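PDB 7KWD: alkaline phosphatase from Thermus thermophilus, which probably hydrolyses phosphate monoesters as a homodimeric metalloenzyme that carries zinc and magnesium ions in each active site. Local coordinates for residues L113-A127 and A147-R159. Numbering follows the deposited sequence.
Sequences LAIHADGTPLKPFFA and ATPASFVISNPDR. With MG (magnesium ion), chain D.
Leu113 and Asn156 exchange two backbone hydrogen bonds, Leu113 N to Asn156 O at 2.8 Å and Asn156 N to Leu113 O at 2.9 Å, the pattern of an isolated antiparallel bridge. Ser155 adds a side-chain bond: chi1 of 179° swings OG to the side away from the Ser155 N, and the hydroxyl donates to Ala114 O from above the carbonyl plane at 2.8 Å. Leu122 N reaches that oxygen from the opposite face, so two donors grip it. Further on, Phe126 N donates to Phe152 O at 3.0 Å, which ties the first turn of helix 125-131, following Pro124 at the N-cap position, to the Phe152 carbonyl.

Helix 147-153 belongs to the alkaline phosphatase metal centre: Thr148 OG1 binds magnesium at 2.4 Å, with Asp47 and Glu270 completing the protein ligands, while Leu113 packs on other residues of the helix. Leu113 CD1 meets Ala150 CB at 3.7 Å, and CD2 lies against Ala147 and Ser151. Beyond the helix, Arg159 sends its guanidinium to Glu94 in a salt bridge.

The aromatic contact is T-shaped, with ring planes at 87°: Phe152 points its edge at Phe126, placing CD2 over the ring centre. Val153 CG1 touches Phe126 CB at 3.8 Å. Phe126 also packs on Val266 and Gln268 of strand 265-271. Replacing Phe126 by alanine is likely to leave the Phe152 edge without its facing ring and open a gap beside that strand.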
loop_
_atom_site.group_PDB
_atom_site.type_symbol
_atom_site.label_atom_id
_atom_site.label_comp_id
_atom_site.label_asym_id
_atom_site.label_seq_id
_atom_site.Cartn_x
_atom_site.Cartn_y
_atom_site.Cartn_z
ATOM N N LEU A 113 24.178 6.845 -10.098
ATOM C CA LEU A 113 23.325 7.201 -11.229
ATOM C C LEU A 113 23.825 6.496 -12.479
ATOM O O LEU A 113 24.964 6.710 -12.894
ATOM C CB LEU A 113 23.344 8.712 -11.463
ATOM C CG LEU A 113 22.768 9.560 -10.337
ATOM C CD1 LEU A 113 22.965 11.057 -10.614
ATOM C CD2 LEU A 113 21.277 9.247 -10.148
ATOM N N ALA A 114 22.969 5.673 -13.088
ATOM C CA ALA A 114 23.315 4.956 -14.322
ATOM C C ALA A 114 24.710 4.356 -14.246
ATOM O O ALA A 114 25.571 4.571 -15.107
ATOM C CB ALA A 114 23.217 5.871 -15.539
ATOM N N ILE A 115 24.923 3.556 -13.199
ATOM C CA ILE A 115 26.230 2.964 -12.950
ATOM C C ILE A 115 26.055 1.824 -11.961
ATOM O O ILE A 115 25.149 1.841 -11.122
ATOM C CB ILE A 115 27.197 4.054 -12.420
ATOM C CG1 ILE A 115 28.657 3.656 -12.573
ATOM C CG2 ILE A 115 26.846 4.363 -10.934
ATOM C CD1 ILE A 115 29.647 4.778 -12.159
ATOM N N HIS A 116 26.951 0.842 -12.042
ATOM C CA HIS A 116 26.955 -0.261 -11.107
ATOM C C HIS A 116 27.905 0.025 -9.954
ATOM O O HIS A 116 28.749 0.899 -10.033
ATOM C CB HIS A 116 27.353 -1.565 -11.808
ATOM C CG HIS A 116 26.205 -2.241 -12.476
ATOM N ND1 HIS A 116 24.981 -2.397 -11.859
ATOM C CD2 HIS A 116 26.082 -2.788 -13.706
ATOM C CE1 HIS A 116 24.150 -2.995 -12.688
ATOM N NE2 HIS A 116 24.798 -3.257 -13.811
ATOM N N ALA A 117 27.795 -0.766 -8.886
ATOM C CA ALA A 117 28.611 -0.504 -7.703
ATOM C C ALA A 117 30.109 -0.600 -7.986
ATOM O O ALA A 117 30.916 -0.141 -7.173
ATOM C CB ALA A 117 28.259 -1.486 -6.582
ATOM N N ASP A 118 30.502 -1.216 -9.092
ATOM C CA ASP A 118 31.904 -1.355 -9.438
ATOM C C ASP A 118 32.350 -0.264 -10.388
ATOM O O ASP A 118 33.471 -0.313 -10.881
ATOM C CB ASP A 118 32.175 -2.732 -10.068
ATOM C CG ASP A 118 31.483 -2.906 -11.405
ATOM O OD1 ASP A 118 30.767 -1.967 -11.840
ATOM O OD2 ASP A 118 31.650 -3.977 -12.042
ATOM N N GLY A 119 31.475 0.689 -10.706
ATOM C CA GLY A 119 31.822 1.748 -11.625
ATOM C C GLY A 119 31.465 1.510 -13.069
ATOM O O GLY A 119 31.572 2.434 -13.874
ATOM N N THR A 120 31.020 0.318 -13.435
ATOM C CA THR A 120 30.587 0.076 -14.807
ATOM C C THR A 120 29.522 1.083 -15.215
ATOM O O THR A 120 28.475 1.158 -14.565
ATOM C CB THR A 120 30.013 -1.330 -14.944
ATOM O OG1 THR A 120 30.954 -2.272 -14.421
ATOM C CG2 THR A 120 29.718 -1.615 -16.378
ATOM N N PRO A 121 29.742 1.908 -16.231
ATOM C CA PRO A 121 28.711 2.861 -16.622
ATOM C C PRO A 121 27.612 2.171 -17.407
ATOM O O PRO A 121 27.838 1.195 -18.127
ATOM C CB PRO A 121 29.460 3.886 -17.492
ATOM C CG PRO A 121 30.591 3.134 -18.043
ATOM C CD PRO A 121 31.031 2.213 -16.898
ATOM N N LEU A 122 26.407 2.696 -17.238
ATOM C CA LEU A 122 25.231 2.254 -17.959
ATOM C C LEU A 122 24.771 3.382 -18.865
ATOM O O LEU A 122 25.034 4.556 -18.592
ATOM C CB LEU A 122 24.118 1.869 -16.992
ATOM C CG LEU A 122 24.536 0.986 -15.805
ATOM C CD1 LEU A 122 23.396 0.795 -14.815
ATOM C CD2 LEU A 122 25.034 -0.362 -16.325
ATOM N N LYS A 123 24.088 3.024 -19.935
ATOM C CA LYS A 123 23.554 4.034 -20.834
ATOM C C LYS A 123 22.092 4.219 -20.518
ATOM O O LYS A 123 21.302 3.284 -20.737
ATOM C CB LYS A 123 23.731 3.610 -22.288
ATOM C CG LYS A 123 23.373 4.680 -23.312
ATOM C CD LYS A 123 23.725 4.126 -24.683
ATOM C CE LYS A 123 23.296 5.017 -25.816
ATOM N NZ LYS A 123 23.668 4.380 -27.127
ATOM N N PRO A 124 21.676 5.364 -19.993
ATOM C CA PRO A 124 20.275 5.545 -19.615
ATOM C C PRO A 124 19.429 6.025 -20.786
ATOM O O PRO A 124 19.922 6.606 -21.758
ATOM C CB PRO A 124 20.347 6.624 -18.518
ATOM C CG PRO A 124 21.579 7.453 -18.880
ATOM C CD PRO A 124 22.490 6.578 -19.722
ATOM N N PHE A 125 18.124 5.820 -20.634
ATOM C CA PHE A 125 17.226 5.827 -21.789
ATOM C C PHE A 125 17.150 7.181 -22.468
ATOM O O PHE A 125 17.057 7.253 -23.698
ATOM C CB PHE A 125 15.813 5.362 -21.387
ATOM C CG PHE A 125 14.942 5.145 -22.559
ATOM C CD1 PHE A 125 15.149 4.053 -23.373
ATOM C CD2 PHE A 125 13.983 6.078 -22.915
ATOM C CE1 PHE A 125 14.391 3.874 -24.524
ATOM C CE2 PHE A 125 13.223 5.907 -24.045
ATOM C CZ PHE A 125 13.442 4.805 -24.857
ATOM N N PHE A 126 17.139 8.279 -21.714
ATOM C CA PHE A 126 16.994 9.550 -22.430
ATOM C C PHE A 126 18.282 9.914 -23.184
ATOM O O PHE A 126 18.242 10.684 -24.158
ATOM C CB PHE A 126 16.608 10.683 -21.474
ATOM C CG PHE A 126 15.148 10.705 -21.100
ATOM C CD1 PHE A 126 14.303 9.647 -21.429
ATOM C CD2 PHE A 126 14.613 11.804 -20.454
ATOM C CE1 PHE A 126 12.936 9.692 -21.106
ATOM C CE2 PHE A 126 13.245 11.846 -20.103
ATOM C CZ PHE A 126 12.416 10.796 -20.433
ATOM N N ALA A 127 19.429 9.388 -22.754
ATOM C CA ALA A 127 20.636 9.543 -23.560
ATOM C C ALA A 127 20.497 8.796 -24.888
ATOM O O ALA A 127 20.805 9.333 -25.966
ATOM C CB ALA A 127 21.844 9.076 -22.745
ATOM N N ALA A 147 18.221 12.888 -8.246
ATOM C CA ALA A 147 18.484 11.543 -8.751
ATOM C C ALA A 147 17.518 11.142 -9.850
ATOM O O ALA A 147 17.921 10.531 -10.843
ATOM C CB ALA A 147 18.392 10.532 -7.620
ATOM N N THR A 148 16.234 11.482 -9.710
ATOM C CA THR A 148 15.257 10.914 -10.633
ATOM C C THR A 148 15.445 11.466 -12.033
ATOM O O THR A 148 15.546 10.674 -12.987
ATOM C CB THR A 148 13.845 11.156 -10.099
ATOM O OG1 THR A 148 13.698 10.493 -8.836
ATOM C CG2 THR A 148 12.842 10.612 -11.080
ATOM N N PRO A 149 15.513 12.772 -12.243
ATOM C CA PRO A 149 15.833 13.275 -13.592
ATOM C C PRO A 149 17.218 12.880 -14.032
ATOM O O PRO A 149 17.424 12.483 -15.198
ATOM C CB PRO A 149 15.693 14.809 -13.448
ATOM C CG PRO A 149 15.727 15.078 -11.982
ATOM C CD PRO A 149 15.155 13.844 -11.305
ATOM N N ALA A 150 18.192 12.951 -13.111
ATOM C CA ALA A 150 19.567 12.757 -13.548
ATOM C C ALA A 150 19.793 11.325 -14.003
ATOM O O ALA A 150 20.548 11.081 -14.957
ATOM C CB ALA A 150 20.540 13.145 -12.440
ATOM N N SER A 151 19.139 10.358 -13.340
ATOM C CA SER A 151 19.366 8.962 -13.687
ATOM C C SER A 151 18.897 8.653 -15.094
ATOM O O SER A 151 19.243 7.602 -15.631
ATOM C CB SER A 151 18.635 8.051 -12.707
ATOM O OG SER A 151 17.219 8.163 -12.924
ATOM N N PHE A 152 18.090 9.539 -15.697
ATOM C CA PHE A 152 17.623 9.295 -17.041
ATOM C C PHE A 152 18.581 9.774 -18.109
ATOM O O PHE A 152 18.446 9.336 -19.258
ATOM C CB PHE A 152 16.266 9.953 -17.294
ATOM C CG PHE A 152 15.109 9.100 -16.864
ATOM C CD1 PHE A 152 15.137 8.450 -15.650
ATOM C CD2 PHE A 152 14.028 8.925 -17.680
ATOM C CE1 PHE A 152 14.083 7.648 -15.245
ATOM C CE2 PHE A 152 12.978 8.118 -17.296
ATOM C CZ PHE A 152 12.994 7.493 -16.081
ATOM N N VAL A 153 19.545 10.644 -17.772
ATOM C CA VAL A 153 20.374 11.305 -18.774
ATOM C C VAL A 153 21.867 11.046 -18.581
ATOM O O VAL A 153 22.601 10.968 -19.572
ATOM C CB VAL A 153 20.103 12.823 -18.815
ATOM C CG1 VAL A 153 18.793 13.059 -19.455
ATOM C CG2 VAL A 153 20.121 13.371 -17.408
ATOM N N ILE A 154 22.366 10.942 -17.345
ATOM C CA ILE A 154 23.829 10.907 -17.163
ATOM C C ILE A 154 24.256 9.853 -16.148
ATOM O O ILE A 154 23.467 9.339 -15.361
ATOM C CB ILE A 154 24.408 12.283 -16.754
ATOM C CG1 ILE A 154 23.732 12.843 -15.491
ATOM C CG2 ILE A 154 24.287 13.296 -17.919
ATOM C CD1 ILE A 154 24.388 12.388 -14.150
ATOM N N SER A 155 25.553 9.554 -16.161
ATOM C CA SER A 155 26.129 8.558 -15.272
ATOM C C SER A 155 27.068 9.216 -14.275
ATOM O O SER A 155 27.893 10.060 -14.641
ATOM C CB SER A 155 26.927 7.491 -16.036
ATOM O OG SER A 155 27.458 6.580 -15.075
ATOM N N ASN A 156 26.964 8.809 -13.022
ATOM C CA ASN A 156 27.823 9.374 -11.985
ATOM C C ASN A 156 27.805 8.481 -10.756
ATOM O O ASN A 156 26.728 8.045 -10.321
ATOM C CB ASN A 156 27.348 10.792 -11.624
ATOM C CG ASN A 156 28.339 11.524 -10.738
ATOM O OD1 ASN A 156 28.750 11.005 -9.696
ATOM N ND2 ASN A 156 28.732 12.720 -11.155
ATOM N N PRO A 157 28.971 8.194 -10.160
ATOM C CA PRO A 157 29.001 7.253 -9.031
ATOM C C PRO A 157 28.379 7.787 -7.766
ATOM O O PRO A 157 28.094 6.978 -6.882
ATOM C CB PRO A 157 30.500 6.978 -8.820
ATOM C CG PRO A 157 31.196 8.106 -9.492
ATOM C CD PRO A 157 30.331 8.530 -10.631
ATOM N N ASP A 158 28.127 9.094 -7.671
ATOM C CA ASP A 158 27.616 9.745 -6.461
ATOM C C ASP A 158 26.430 10.634 -6.838
ATOM O O ASP A 158 26.620 11.708 -7.435
ATOM C CB ASP A 158 28.724 10.584 -5.806
ATOM C CG ASP A 158 28.305 11.230 -4.466
ATOM O OD1 ASP A 158 27.225 10.901 -3.926
ATOM O OD2 ASP A 158 29.082 12.074 -3.968
ATOM N N ARG A 159 25.214 10.184 -6.480
ATOM C CA ARG A 159 24.019 10.956 -6.781
ATOM C C ARG A 159 24.099 12.349 -6.171
ATOM O O ARG A 159 23.518 13.293 -6.698
ATOM C CB ARG A 159 22.751 10.240 -6.281
ATOM C CG ARG A 159 22.715 9.896 -4.796
ATOM C CD ARG A 159 21.348 9.411 -4.325
ATOM N NE ARG A 159 20.283 10.422 -4.419
ATOM C CZ ARG A 159 19.011 10.198 -4.081
ATOM N NH1 ARG A 159 18.104 11.174 -4.149
ATOM N NH2 ARG A 159 18.646 8.988 -3.655
HETATM MG MG MG D . 13.093 11.950 -7.065
HETATM O O HOH W 1 14.449 13.340 -7.921
HETATM O O HOH W 2 14.629 11.350 -6.016
HETATM O O HOH W 3 12.340 12.996 -5.128
#